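Local coordinates for sulfatase (Bacteroides fragilis CAG:558, PDB 6USS), which probably hydrolyses aryl sulfate esters as a calcium-dependent sulfatase of the gut microbiota, here with its catalytic residue substituted, at residues A[43-47]-A[356-360]; A[85-89]-A[347-351]; A[282-288]-A[330-334]; A[323-327]-A[338-342]; A[342-346]-A[468-472]. The protein carries 1 engineered substitution. Residues are numbered along the deposited sequence.

Contact 1 (A[43-47]-A[356-360]); sequences DMGWQ and VREPM. With CA (calcium ion), chain C.
Segment 43-47 is an irregular loop leaving strand 35-41, and segment 356-360 opens the weakly bonded strand 357-363. D43 takes a left-handed backbone (57/30), M44 and G45 are extended, and W46 turns at -53/-21; R357 to M360 are extended throughout. The CA atoms come nearest at W46 and E358, 5.0 Å apart. No direct hydrogen bond crosses between the segments; two waters bridge them. One joins backbone to backbone, accepting from W46 N (2.9 Å) and donating to R357 O (2.7 Å); the other accepts from the indole NE1 of W46 (2.9 Å) and donates to E358 O (2.6 Å). W46 (chi1 t) lays one indole face against R357, whose CA-CB bond points toward the loop. R357 CD sits 3.5 Å from the centroid of the five-membered ring of W46, a CH-pi contact, and R357 CZ lies 4.8 Å from the centroid of its six-membered ring, a cation-pi contact. The guanidinium also forms a salt bridge with E353. P359 packs against the loop, its CD 3.6 Å from G45 O and its CG 4.0 Å from CE of the all-t M44. D43 (chi1 m) faces away and binds calcium through OD1 at 2.3 Å. A metal-binding loop at the end of strand 35-41, packed against strand 357-363 across the intervening strand 315-321 of the central mixed sheet, is typical of the sulfatase active site in the alkaline phosphatase clan.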
loop_
_atom_site.group_PDB
_atom_site.type_symbol
_atom_site.label_atom_id
_atom_site.label_comp_id
_atom_site.label_asym_id
_atom_site.label_seq_id
_atom_site.Cartn_x
_atom_site.Cartn_y
_atom_site.Cartn_z
ATOM N N ASP A 43 10.715 16.731 16.776
ATOM C CA ASP A 43 11.653 17.416 17.670
ATOM C C ASP A 43 11.168 18.805 18.081
ATOM O O ASP A 43 11.978 19.701 18.334
ATOM C CB ASP A 43 13.052 17.537 17.041
ATOM C CG ASP A 43 13.724 16.189 16.817
ATOM O OD1 ASP A 43 13.193 15.187 17.343
ATOM O OD2 ASP A 43 14.773 16.142 16.119
ATOM N N MET A 44 9.855 19.011 18.148
ATOM C CA MET A 44 9.296 20.293 18.559
ATOM C C MET A 44 9.102 20.318 20.080
ATOM O O MET A 44 8.492 19.406 20.648
ATOM C CB MET A 44 7.976 20.545 17.826
ATOM C CG MET A 44 7.240 21.818 18.239
ATOM S SD MET A 44 5.613 22.024 17.480
ATOM C CE MET A 44 5.069 23.565 18.228
ATOM N N GLY A 45 9.621 21.375 20.745
ATOM C CA GLY A 45 9.525 21.467 22.189
ATOM C C GLY A 45 8.191 22.035 22.698
ATOM O O GLY A 45 7.419 22.665 21.976
ATOM N N TRP A 46 7.944 21.807 23.993
ATOM C CA TRP A 46 6.766 22.348 24.666
ATOM C C TRP A 46 6.604 23.854 24.503
ATOM O O TRP A 46 5.495 24.372 24.703
ATOM C CB TRP A 46 6.848 22.044 26.153
ATOM C CG TRP A 46 5.537 22.027 26.892
ATOM C CD1 TRP A 46 4.414 21.313 26.567
ATOM C CD2 TRP A 46 5.237 22.710 28.122
ATOM N NE1 TRP A 46 3.435 21.516 27.516
ATOM C CE2 TRP A 46 3.908 22.379 28.471
ATOM C CE3 TRP A 46 5.954 23.581 28.946
ATOM C CZ2 TRP A 46 3.284 22.883 29.619
ATOM C CZ3 TRP A 46 5.334 24.084 30.089
ATOM C CH2 TRP A 46 4.013 23.722 30.418
ATOM N N GLN A 47 7.676 24.578 24.184
ATOM C CA GLN A 47 7.615 26.031 24.103
ATOM C C GLN A 47 8.042 26.555 22.740
ATOM O O GLN A 47 8.317 27.756 22.614
ATOM C CB GLN A 47 8.482 26.650 25.204
ATOM C CG GLN A 47 7.945 26.444 26.624
ATOM C CD GLN A 47 6.892 27.469 26.990
ATOM O OE1 GLN A 47 6.838 28.540 26.393
ATOM N NE2 GLN A 47 6.063 27.159 27.990
ATOM N N VAL A 356 10.289 15.149 27.095
ATOM C CA VAL A 356 9.098 14.315 26.938
ATOM C C VAL A 356 7.782 15.088 26.967
ATOM O O VAL A 356 6.760 14.563 26.486
ATOM C CB VAL A 356 9.076 13.188 27.998
ATOM C CG1 VAL A 356 10.229 12.228 27.772
ATOM C CG2 VAL A 356 9.106 13.769 29.414
ATOM N N ARG A 357 7.699 16.315 27.490
ATOM C CA ARG A 357 6.435 17.047 27.483
ATOM C C ARG A 357 6.257 17.764 26.144
ATOM O O ARG A 357 7.057 18.634 25.794
ATOM C CB ARG A 357 6.360 18.035 28.644
ATOM C CG ARG A 357 4.915 18.254 29.079
ATOM C CD ARG A 357 4.718 19.506 29.914
ATOM N NE ARG A 357 5.161 19.307 31.282
ATOM C CZ ARG A 357 4.410 19.544 32.355
ATOM N NH1 ARG A 357 3.168 19.995 32.206
ATOM N NH2 ARG A 357 4.906 19.332 33.576
ATOM N N GLU A 358 5.171 17.413 25.406
ATOM C CA GLU A 358 4.910 17.799 24.022
ATOM C C GLU A 358 3.702 18.726 23.894
ATOM O O GLU A 358 2.740 18.614 24.652
ATOM C CB GLU A 358 4.659 16.551 23.164
ATOM C CG GLU A 358 5.775 15.532 23.204
ATOM C CD GLU A 358 7.125 16.191 23.010
ATOM O OE1 GLU A 358 8.004 15.987 23.875
ATOM O OE2 GLU A 358 7.287 16.928 22.004
ATOM N N PRO A 359 3.707 19.630 22.920
ATOM C CA PRO A 359 2.503 20.435 22.657
ATOM C C PRO A 359 1.449 19.609 21.937
ATOM O O PRO A 359 1.741 18.960 20.928
ATOM C CB PRO A 359 3.022 21.567 21.768
ATOM C CG PRO A 359 4.229 20.952 21.075
ATOM C CD PRO A 359 4.861 20.067 22.117
ATOM N N MET A 360 0.214 19.647 22.442
ATOM C CA MET A 360 -0.827 18.795 21.890
ATOM C C MET A 360 -2.155 19.534 21.878
ATOM O O MET A 360 -2.532 20.186 22.857
ATOM C CB MET A 360 -0.946 17.490 22.675
ATOM C CG MET A 360 -1.985 16.527 22.144
ATOM S SD MET A 360 -2.145 15.103 23.240
ATOM C CE MET A 360 -3.701 14.434 22.669
HETATM CA CA CA C . 12.003 13.310 16.830
HETATM O O HOH W 1 1.799 19.173 27.014
HETATM O O HOH W 2 9.445 19.758 25.304
#

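Contact 2 (A[85-89]-A[347-351]); sequences SSICS and GKGSA. Engineered in segment 85-89: C88 (natural residue Ser). With CA (calcium ion), chain C.
K348, with all four chi angles t, runs its extended chain past I87 to the edge of the metal site: K348 CE lies 3.7 Å from I87 CD1, and K348 NZ is 3.7 Å from C88 SG. The ammonium group makes its salt bridge with D43, another calcium ligand. The backbones meet closest at S86 and G349, with CA atoms 4.8 Å apart, and one hydrogen bond crosses, from G349 N to S86 O (3.0 Å, 150°). Segment 347-351 contains a type II turn from G347 to S350, closed by S350 N to G347 O at 2.8 Å. G349 fills its third position at 91/-14, where a CB would press on the preceding carbonyl; its CA is 4.1 Å from I87 CD1. S86 (chi1 p) points toward the turn, with CB 3.2 Å from S350 O. I87 (chi1 m, chi2 m) occupies the N-cap position of helix 88-97, and C88 starts that helix. The engineered C88, serine in the natural protein, has chi1 m and binds calcium through SG at 2.1 Å. The natural serine is predicted to become 3-oxoalanine (formylglycine), whose hydrate is the nucleophile in sulfatases; K348, paired with D43, places a positive charge beside this position.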
loop_
_atom_site.group_PDB
_atom_site.type_symbol
_atom_site.label_atom_id
_atom_site.label_comp_id
_atom_site.label_asym_id
_atom_site.label_seq_id
_atom_site.Cartn_x
_atom_site.Cartn_y
_atom_site.Cartn_z
ATOM N N SER A 85 8.058 9.746 24.205
ATOM C CA SER A 85 9.419 9.426 24.626
ATOM C C SER A 85 10.370 10.530 24.169
ATOM O O SER A 85 9.986 11.457 23.456
ATOM C CB SER A 85 9.874 8.052 24.111
ATOM O OG SER A 85 9.066 7.004 24.636
ATOM N N SER A 86 11.625 10.439 24.604
ATOM C CA SER A 86 12.557 11.535 24.367
ATOM C C SER A 86 13.257 11.441 23.019
ATOM O O SER A 86 14.050 12.329 22.694
ATOM C CB SER A 86 13.590 11.618 25.493
ATOM O OG SER A 86 14.389 10.462 25.564
ATOM N N ILE A 87 12.952 10.417 22.219
ATOM C CA ILE A 87 13.640 10.133 20.963
ATOM C C ILE A 87 12.609 9.653 19.948
ATOM O O ILE A 87 11.642 8.972 20.305
ATOM C CB ILE A 87 14.759 9.082 21.186
ATOM C CG1 ILE A 87 15.934 9.723 21.915
ATOM C CG2 ILE A 87 15.215 8.440 19.889
ATOM C CD1 ILE A 87 16.583 10.847 21.148
ATOM N N CYS A 88 12.837 10.000 18.668
ATOM C CA CYS A 88 11.844 9.774 17.608
ATOM C C CYS A 88 11.347 8.328 17.560
ATOM O O CYS A 88 10.143 8.076 17.447
ATOM C CB CYS A 88 12.421 10.134 16.239
ATOM S SG CYS A 88 13.253 11.736 16.118
ATOM N N SER A 89 12.259 7.358 17.618
ATOM C CA SER A 89 11.865 5.988 17.294
ATOM C C SER A 89 10.937 5.383 18.344
ATOM O O SER A 89 9.888 4.838 17.957
ATOM C CB SER A 89 13.114 5.134 17.052
ATOM O OG SER A 89 13.661 5.390 15.773
ATOM N N GLY A 347 16.070 18.697 27.252
ATOM C CA GLY A 347 15.325 18.521 26.026
ATOM C C GLY A 347 15.519 17.157 25.413
ATOM O O GLY A 347 15.675 16.167 26.136
ATOM N N LYS A 348 15.548 17.107 24.080
ATOM C CA LYS A 348 15.595 15.841 23.355
ATOM C C LYS A 348 16.662 14.920 23.929
ATOM O O LYS A 348 17.789 15.346 24.179
ATOM C CB LYS A 348 15.857 16.087 21.868
ATOM C CG LYS A 348 15.978 14.785 21.081
ATOM C CD LYS A 348 16.019 15.030 19.613
ATOM C CE LYS A 348 15.931 13.701 18.870
ATOM N NZ LYS A 348 15.890 13.906 17.416
ATOM N N GLY A 349 16.284 13.655 24.161
ATOM C CA GLY A 349 17.166 12.672 24.746
ATOM C C GLY A 349 17.113 12.582 26.259
ATOM O O GLY A 349 17.625 11.609 26.823
ATOM N N SER A 350 16.510 13.567 26.929
ATOM C CA SER A 350 16.432 13.616 28.382
ATOM C C SER A 350 15.156 12.967 28.886
ATOM O O SER A 350 14.097 13.055 28.258
ATOM C CB SER A 350 16.479 15.052 28.899
ATOM O OG SER A 350 16.650 15.050 30.304
ATOM N N ALA A 351 15.259 12.335 30.046
ATOM C CA ALA A 351 14.058 11.895 30.734
ATOM C C ALA A 351 13.383 13.033 31.489
ATOM O O ALA A 351 12.256 12.854 31.969
ATOM C CB ALA A 351 14.392 10.741 31.681
HETATM CA CA CA C . 12.003 13.310 16.830
#

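Contact 3 (A[282-288]-A[330-334]); sequences TPKEAAY and PGWRD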
loop_
_atom_site.group_PDB
_atom_site.type_symbol
_atom_site.label_atom_id
_atom_site.label_comp_id
_atom_site.label_asym_id
_atom_site.label_seq_id
_atom_site.Cartn_x
_atom_site.Cartn_y
_atom_site.Cartn_z
ATOM N N THR A 282 19.351 36.023 17.237
ATOM C CA THR A 282 20.592 35.544 16.665
ATOM C C THR A 282 20.290 34.693 15.432
ATOM O O THR A 282 19.188 34.159 15.303
ATOM C CB THR A 282 21.344 34.723 17.694
ATOM O OG1 THR A 282 20.628 33.495 17.886
ATOM C CG2 THR A 282 21.416 35.477 19.013
ATOM N N PRO A 283 21.243 34.568 14.504
ATOM C CA PRO A 283 20.965 33.796 13.277
ATOM C C PRO A 283 20.476 32.383 13.538
ATOM O O PRO A 283 19.490 31.949 12.923
ATOM C CB PRO A 283 22.318 33.806 12.556
ATOM C CG PRO A 283 22.970 35.057 13.017
ATOM C CD PRO A 283 22.562 35.221 14.462
ATOM N N LYS A 284 21.147 31.653 14.435
ATOM C CA LYS A 284 20.695 30.321 14.821
ATOM C C LYS A 284 19.238 30.348 15.261
ATOM O O LYS A 284 18.419 29.542 14.800
ATOM C CB LYS A 284 21.573 29.773 15.946
ATOM C CG LYS A 284 22.947 29.336 15.522
ATOM C CD LYS A 284 23.725 28.849 16.732
ATOM C CE LYS A 284 25.103 28.361 16.352
ATOM N NZ LYS A 284 25.946 29.482 15.921
ATOM N N GLU A 285 18.884 31.297 16.130
ATOM C CA GLU A 285 17.513 31.331 16.628
ATOM C C GLU A 285 16.538 31.847 15.564
ATOM O O GLU A 285 15.381 31.416 15.528
ATOM C CB GLU A 285 17.436 32.165 17.915
ATOM C CG GLU A 285 18.212 31.575 19.114
ATOM C CD GLU A 285 17.797 30.146 19.478
ATOM O OE1 GLU A 285 16.689 29.956 20.042
ATOM O OE2 GLU A 285 18.581 29.206 19.200
ATOM N N ALA A 286 16.977 32.745 14.681
ATOM C CA ALA A 286 16.104 33.155 13.587
ATOM C C ALA A 286 15.803 31.986 12.649
ATOM O O ALA A 286 14.678 31.856 12.159
ATOM C CB ALA A 286 16.717 34.318 12.813
ATOM N N ALA A 287 16.791 31.120 12.388
ATOM C CA ALA A 287 16.514 29.947 11.563
ATOM C C ALA A 287 15.567 28.975 12.271
ATOM O O ALA A 287 14.687 28.380 11.632
ATOM C CB ALA A 287 17.815 29.248 11.165
ATOM N N TYR A 288 15.723 28.789 13.586
ATOM C CA TYR A 288 14.792 27.921 14.298
ATOM C C TYR A 288 13.375 28.483 14.222
ATOM O O TYR A 288 12.435 27.779 13.833
ATOM C CB TYR A 288 15.234 27.738 15.756
ATOM C CG TYR A 288 14.690 26.484 16.446
ATOM C CD1 TYR A 288 15.059 25.205 16.021
ATOM C CD2 TYR A 288 13.827 26.582 17.535
ATOM C CE1 TYR A 288 14.566 24.054 16.659
ATOM C CE2 TYR A 288 13.334 25.444 18.174
ATOM C CZ TYR A 288 13.706 24.183 17.728
ATOM O OH TYR A 288 13.216 23.066 18.363
ATOM N N PRO A 330 25.243 23.338 20.932
ATOM C CA PRO A 330 25.368 24.800 20.803
ATOM C C PRO A 330 25.604 25.264 19.378
ATOM O O PRO A 330 25.387 26.443 19.086
ATOM C CB PRO A 330 26.569 25.135 21.702
ATOM C CG PRO A 330 26.923 23.844 22.428
ATOM C CD PRO A 330 26.413 22.735 21.591
ATOM N N GLY A 331 26.058 24.387 18.488
ATOM C CA GLY A 331 26.149 24.727 17.079
ATOM C C GLY A 331 24.812 24.905 16.378
ATOM O O GLY A 331 24.785 25.419 15.258
ATOM N N TRP A 332 23.707 24.505 16.997
ATOM C CA TRP A 332 22.406 24.758 16.398
ATOM C C TRP A 332 21.563 25.757 17.169
ATOM O O TRP A 332 20.709 26.409 16.565
ATOM C CB TRP A 332 21.618 23.453 16.245
ATOM C CG TRP A 332 22.159 22.556 15.177
ATOM C CD1 TRP A 332 22.575 21.259 15.325
ATOM C CD2 TRP A 332 22.335 22.878 13.782
ATOM N NE1 TRP A 332 22.992 20.750 14.107
ATOM C CE2 TRP A 332 22.864 21.724 13.149
ATOM C CE3 TRP A 332 22.100 24.023 13.009
ATOM C CZ2 TRP A 332 23.157 21.686 11.782
ATOM C CZ3 TRP A 332 22.393 23.986 11.648
ATOM C CH2 TRP A 332 22.917 22.822 11.050
ATOM N N ARG A 333 21.782 25.911 18.473
ATOM C CA ARG A 333 20.929 26.770 19.285
ATOM C C ARG A 333 21.777 27.683 20.155
ATOM O O ARG A 333 22.822 27.272 20.673
ATOM C CB ARG A 333 19.976 25.955 20.181
ATOM C CG ARG A 333 19.158 24.883 19.452
ATOM C CD ARG A 333 18.136 25.494 18.505
ATOM N NE ARG A 333 17.280 26.472 19.172
ATOM C CZ ARG A 333 16.246 26.174 19.961
ATOM N NH1 ARG A 333 15.904 24.905 20.198
ATOM N NH2 ARG A 333 15.545 27.162 20.511
ATOM N N ASP A 334 21.324 28.931 20.292
ATOM C CA ASP A 334 21.882 29.876 21.244
ATOM C C ASP A 334 21.049 29.839 22.524
ATOM O O ASP A 334 20.067 29.096 22.636
ATOM C CB ASP A 334 21.941 31.286 20.650
ATOM C CG ASP A 334 23.062 31.447 19.620
ATOM O OD1 ASP A 334 24.188 30.946 19.862
ATOM O OD2 ASP A 334 22.824 32.070 18.566
HETATM O O HOH W 3 19.859 27.225 14.098
HETATM O O HOH W 4 23.318 32.405 16.166
HETATM O O HOH W 5 25.946 31.304 18.060
HETATM O O HOH W 6 17.411 29.771 22.711
#
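K284, R333 and D334 lose the most surface here. K284 (chi1 m) lies along the loop 330-334: its CB is 3.5 Å from W332 O and its CE 3.2 Å from G331 O. Its charge meets D334 through water, the water accepting from K284 NZ (2.8 Å) and donating to D334 OD1 (2.5 Å); the charged atoms K284 NZ and D334 OD1 stay 4.6 Å apart, beyond a salt bridge. D334 points at the start of the helix. Its OD2 accepts from T282 OG1 at 2.7 Å, while D334 N donates to E285 OE2 at 3.0 Å. T282 is the N-cap, its OG1 accepting a weak capping bond from E285 N (3.3 Å), so the T282 hydroxyl serves both the helix cap and D334. R333 folds back with chi1 to chi3 all m. It meets E285 in a two-pronged salt bridge, NE to OE2 at 3.0 Å and NH2 to OE1 at 3.1 Å, and lays its guanidinium flat on Y288, centres 3.6 Å apart and planes at 14°. Y288 OH is hydrogen-bonded to D48. The contact thus fastens the first turns of helix 283-308 to the long loop between strand 315-321 and helix 353-356, with helix 273-279 packed against P283 and A286.

Contact 4 (A[323-327]-A[338-342]); sequences NGGLS and HTQNS. With CA (calcium ion), chain C.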
loop_
_atom_site.group_PDB
_atom_site.type_symbol
_atom_site.label_atom_id
_atom_site.label_comp_id
_atom_site.label_asym_id
_atom_site.label_seq_id
_atom_site.Cartn_x
_atom_site.Cartn_y
_atom_site.Cartn_z
ATOM N N ASN A 323 8.932 14.493 20.404
ATOM C CA ASN A 323 9.837 14.584 21.557
ATOM C C ASN A 323 10.248 16.042 21.742
ATOM O O ASN A 323 9.849 16.923 20.971
ATOM C CB ASN A 323 11.069 13.677 21.428
ATOM C CG ASN A 323 11.852 13.925 20.158
ATOM O OD1 ASN A 323 12.436 15.003 19.976
ATOM N ND2 ASN A 323 11.887 12.926 19.274
ATOM N N GLY A 324 11.048 16.294 22.789
ATOM C CA GLY A 324 11.440 17.655 23.115
ATOM C C GLY A 324 12.398 18.267 22.105
ATOM O O GLY A 324 13.046 17.591 21.304
ATOM N N GLY A 325 12.481 19.592 22.128
ATOM C CA GLY A 325 13.403 20.272 21.239
ATOM C C GLY A 325 14.845 19.918 21.551
ATOM O O GLY A 325 15.195 19.555 22.674
ATOM N N LEU A 326 15.690 20.007 20.529
ATOM C CA LEU A 326 17.113 19.729 20.702
ATOM C C LEU A 326 17.771 20.840 21.515
ATOM O O LEU A 326 17.838 21.990 21.073
ATOM C CB LEU A 326 17.789 19.583 19.342
ATOM C CG LEU A 326 19.291 19.337 19.318
ATOM C CD1 LEU A 326 19.592 17.979 19.876
ATOM C CD2 LEU A 326 19.803 19.441 17.901
ATOM N N SER A 327 18.247 20.500 22.712
ATOM C CA SER A 327 18.907 21.466 23.584
ATOM C C SER A 327 20.315 21.032 23.976
ATOM O O SER A 327 20.893 21.615 24.902
ATOM C CB SER A 327 18.068 21.717 24.840
ATOM O OG SER A 327 17.637 20.494 25.393
ATOM N N HIS A 338 21.018 23.481 27.256
ATOM C CA HIS A 338 20.076 22.596 27.953
ATOM C C HIS A 338 18.896 23.351 28.550
ATOM O O HIS A 338 18.224 22.826 29.451
ATOM C CB HIS A 338 20.746 21.774 29.060
ATOM C CG HIS A 338 21.969 21.037 28.613
ATOM N ND1 HIS A 338 21.920 19.969 27.739
ATOM C CD2 HIS A 338 23.278 21.214 28.917
ATOM C CE1 HIS A 338 23.143 19.517 27.531
ATOM N NE2 HIS A 338 23.986 20.253 28.233
ATOM N N THR A 339 18.623 24.578 28.096
ATOM C CA THR A 339 17.459 25.326 28.568
ATOM C C THR A 339 16.523 25.754 27.445
ATOM O O THR A 339 15.652 26.593 27.671
ATOM C CB THR A 339 17.894 26.557 29.369
ATOM O OG1 THR A 339 18.523 27.509 28.499
ATOM C CG2 THR A 339 18.855 26.158 30.497
ATOM N N GLN A 340 16.668 25.193 26.244
ATOM C CA GLN A 340 15.905 25.671 25.099
ATOM C C GLN A 340 14.447 25.216 25.111
ATOM O O GLN A 340 13.715 25.540 24.166
ATOM C CB GLN A 340 16.576 25.222 23.801
ATOM C CG GLN A 340 17.805 26.017 23.413
ATOM C CD GLN A 340 19.041 25.656 24.248
ATOM O OE1 GLN A 340 19.034 24.686 25.012
ATOM N NE2 GLN A 340 20.103 26.451 24.107
ATOM N N ASN A 341 14.003 24.471 26.129
ATOM C CA ASN A 341 12.585 24.189 26.342
ATOM C C ASN A 341 12.107 24.799 27.661
ATOM O O ASN A 341 11.122 24.340 28.257
ATOM C CB ASN A 341 12.309 22.685 26.296
ATOM C CG ASN A 341 12.779 22.046 25.001
ATOM O OD1 ASN A 341 12.152 22.211 23.945
ATOM N ND2 ASN A 341 13.898 21.330 25.069
ATOM N N SER A 342 12.806 25.835 28.120
ATOM C CA SER A 342 12.478 26.467 29.387
ATOM C C SER A 342 11.011 26.886 29.398
ATOM O O SER A 342 10.510 27.384 28.382
ATOM C CB SER A 342 13.367 27.689 29.612
ATOM O OG SER A 342 12.678 28.619 30.419
HETATM CA CA CA C . 12.003 13.310 16.830
HETATM O O HOH W 7 19.602 19.036 26.680
#
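H338 opens the segment with a left-handed backbone (71/18) and lies closest to S327, their CA atoms 4.7 Å apart. H338 N makes a weak hydrogen bond to S327 O at 3.0 Å, and H338 CA adds a CA-H...O contact to the same oxygen at 3.3 Å. Beside this link a water bridges the side chains, 2.8 Å from S327 OG and 2.7 Å from H338 ND1. T339 begins a type I turn that ends at S342, closed by S342 N to T339 O at 3.0 Å. Q340 points toward S327, with OE1 3.1 Å from S327 CB; this oxygen also takes a weak bond from T339 N (3.1 Å), and NE2 donates to the carbonyl of D334. The side-chain amide of N341 then pairs with both the N and the O of G325: N341 ND2 donates to G325 O at 3.3 Å, and N341 OD1 accepts a weak bond from G325 N at 3.2 Å. A CB on G325 would clash with N341 OD1, so the close approach depends on the glycine. N341 ND2 also bonds to S346 O. The turn closes at S342, beyond reach of 323-327. Together the two segments form the neck of an irregular loop that follows strand 315-321; N323, near its start, is a calcium ligand, and a metal-binding Asp-Asn pair at such a strand end, D322 and N323, is characteristic of the sulfatase active site.

Contact 5 (A[342-346]-A[468-472]); sequences SPLNS and DIGEK
Apolar packing centres on I469 (chi1 t, chi2 t). Its CG1 lies 3.7 Å from CD2 of L344 (chi1 m, chi2 t), and its CG2 lies 4.1 Å from CB of P343, which follows a cis peptide bond and points toward the other segment. The backbones approach most closely at L344 and G470, CA to CA 4.8 Å, where P343 O receives a CA-H...O contact from G470 CA at 3.4 Å. Segment 468-472 contains a type I turn from D468 to E471, with E471 N bonded to D468 O at 2.9 Å and K472 N bonded to D468 OD1 at 3.0 Å; E471 itself is left-handed at 49/52. This turn follows strand 460-464, an outermost strand of the four-stranded antiparallel sheet, so the contact ties that smaller sheet's connection to helix 480-496 onto the loop leading to helix 353-356. Direct hydrogen bonds come from N345 (chi1 t), which points toward the turn: ND2 donates weakly to G470 O at 3.0 Å and to E471 O at 3.4 Å. A bridging water supplies the remaining polar link, accepting from N345 N (2.8 Å) and donating to I469 O (2.6 Å) and E471 OE2 (2.6 Å). The carboxylate of E471 also accepts from E353 N and forms a salt bridge with K450.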
loop_
_atom_site.group_PDB
_atom_site.type_symbol
_atom_site.label_atom_id
_atom_site.label_comp_id
_atom_site.label_asym_id
_atom_site.label_seq_id
_atom_site.Cartn_x
_atom_site.Cartn_y
_atom_site.Cartn_z
ATOM N N SER A 342 12.806 25.835 28.120
ATOM C CA SER A 342 12.478 26.467 29.387
ATOM C C SER A 342 11.011 26.886 29.398
ATOM O O SER A 342 10.510 27.384 28.382
ATOM C CB SER A 342 13.367 27.689 29.612
ATOM O OG SER A 342 12.678 28.619 30.419
ATOM N N PRO A 343 10.303 26.751 30.538
ATOM C CA PRO A 343 10.807 26.401 31.871
ATOM C C PRO A 343 11.097 24.921 32.074
ATOM O O PRO A 343 11.378 24.531 33.195
ATOM C CB PRO A 343 9.649 26.805 32.775
ATOM C CG PRO A 343 8.463 26.457 31.949
ATOM C CD PRO A 343 8.843 26.910 30.554
ATOM N N LEU A 344 10.995 24.093 31.042
ATOM C CA LEU A 344 11.282 22.679 31.247
ATOM C C LEU A 344 12.789 22.437 31.246
ATOM O O LEU A 344 13.548 23.174 30.610
ATOM C CB LEU A 344 10.612 21.823 30.174
ATOM C CG LEU A 344 9.118 22.056 30.006
ATOM C CD1 LEU A 344 8.560 21.043 29.032
ATOM C CD2 LEU A 344 8.430 21.963 31.361
ATOM N N ASN A 345 13.216 21.388 31.960
ATOM C CA ASN A 345 14.634 21.047 32.061
ATOM C C ASN A 345 15.111 20.269 30.829
ATOM O O ASN A 345 14.527 19.241 30.463
ATOM C CB ASN A 345 14.882 20.234 33.333
ATOM C CG ASN A 345 16.335 20.306 33.809
ATOM O OD1 ASN A 345 17.264 20.407 33.011
ATOM N ND2 ASN A 345 16.528 20.223 35.128
ATOM N N SER A 346 16.169 20.763 30.197
ATOM C CA SER A 346 16.897 20.030 29.161
ATOM C C SER A 346 15.958 19.828 27.951
ATOM O O SER A 346 15.133 20.697 27.622
ATOM C CB SER A 346 17.484 18.758 29.771
ATOM O OG SER A 346 18.161 17.967 28.814
ATOM N N ASP A 468 7.475 21.613 40.818
ATOM C CA ASP A 468 8.847 21.835 40.380
ATOM C C ASP A 468 8.945 21.522 38.885
ATOM O O ASP A 468 9.543 20.536 38.459
ATOM C CB ASP A 468 9.816 20.982 41.200
ATOM C CG ASP A 468 11.248 21.160 40.787
ATOM O OD1 ASP A 468 11.582 22.184 40.148
ATOM O OD2 ASP A 468 12.048 20.252 41.101
ATOM N N ILE A 469 8.357 22.392 38.065
ATOM C CA ILE A 469 8.238 22.070 36.647
ATOM C C ILE A 469 9.611 21.991 35.997
ATOM O O ILE A 469 9.805 21.229 35.043
ATOM C CB ILE A 469 7.313 23.084 35.943
ATOM C CG1 ILE A 469 6.757 22.505 34.654
ATOM C CG2 ILE A 469 8.038 24.407 35.662
ATOM C CD1 ILE A 469 6.021 23.543 33.821
ATOM N N GLY A 470 10.593 22.734 36.523
ATOM C CA GLY A 470 11.942 22.726 35.996
ATOM C C GLY A 470 12.806 21.592 36.478
ATOM O O GLY A 470 13.972 21.497 36.083
ATOM N N GLU A 471 12.255 20.720 37.322
ATOM C CA GLU A 471 12.987 19.595 37.909
ATOM C C GLU A 471 14.329 20.050 38.497
ATOM O O GLU A 471 15.394 19.503 38.202
ATOM C CB GLU A 471 13.144 18.472 36.884
ATOM C CG GLU A 471 11.797 17.826 36.574
ATOM C CD GLU A 471 11.822 16.914 35.361
ATOM O OE1 GLU A 471 11.490 15.710 35.496
ATOM O OE2 GLU A 471 12.154 17.414 34.264
ATOM N N LYS A 472 14.257 21.083 39.344
ATOM C CA LYS A 472 15.426 21.662 39.994
ATOM C C LYS A 472 15.714 21.060 41.363
ATOM O O LYS A 472 16.840 21.208 41.855
ATOM C CB LYS A 472 15.258 23.177 40.181
ATOM C CG LYS A 472 15.183 24.014 38.915
ATOM C CD LYS A 472 14.831 25.454 39.287
ATOM C CE LYS A 472 13.980 26.132 38.224
ATOM N NZ LYS A 472 14.739 27.197 37.505
HETATM O O HOH W 8 11.717 19.933 33.791
#

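Contacts 1, 2 and 4 each supply one calcium ligand, D43, the engineered C88 and N323; D42 and D322 complete the protein ligands. Their centres lie 9 to 10 Å apart, and contacts 2 and 4 are nested along the chain inside the loop closed by contact 1. A salt bridge from D43 OD2 to K348 NZ (2.8 Å) joins contacts 1 and 2. Contact 4 connects outward: D334 O and Q340 NE2 (3.0 Å) link it to contact 3, and N341 ND2 and S346 O (2.9 Å) to contact 5, with which it shares S342. Contact 3 comes nearest the site at Y288, whose side chain is about 10 Å from the calcium ion, whereas contact 5 lies away from it and touches contact 1 where L344 CD1 meets W46 CB (3.5 Å).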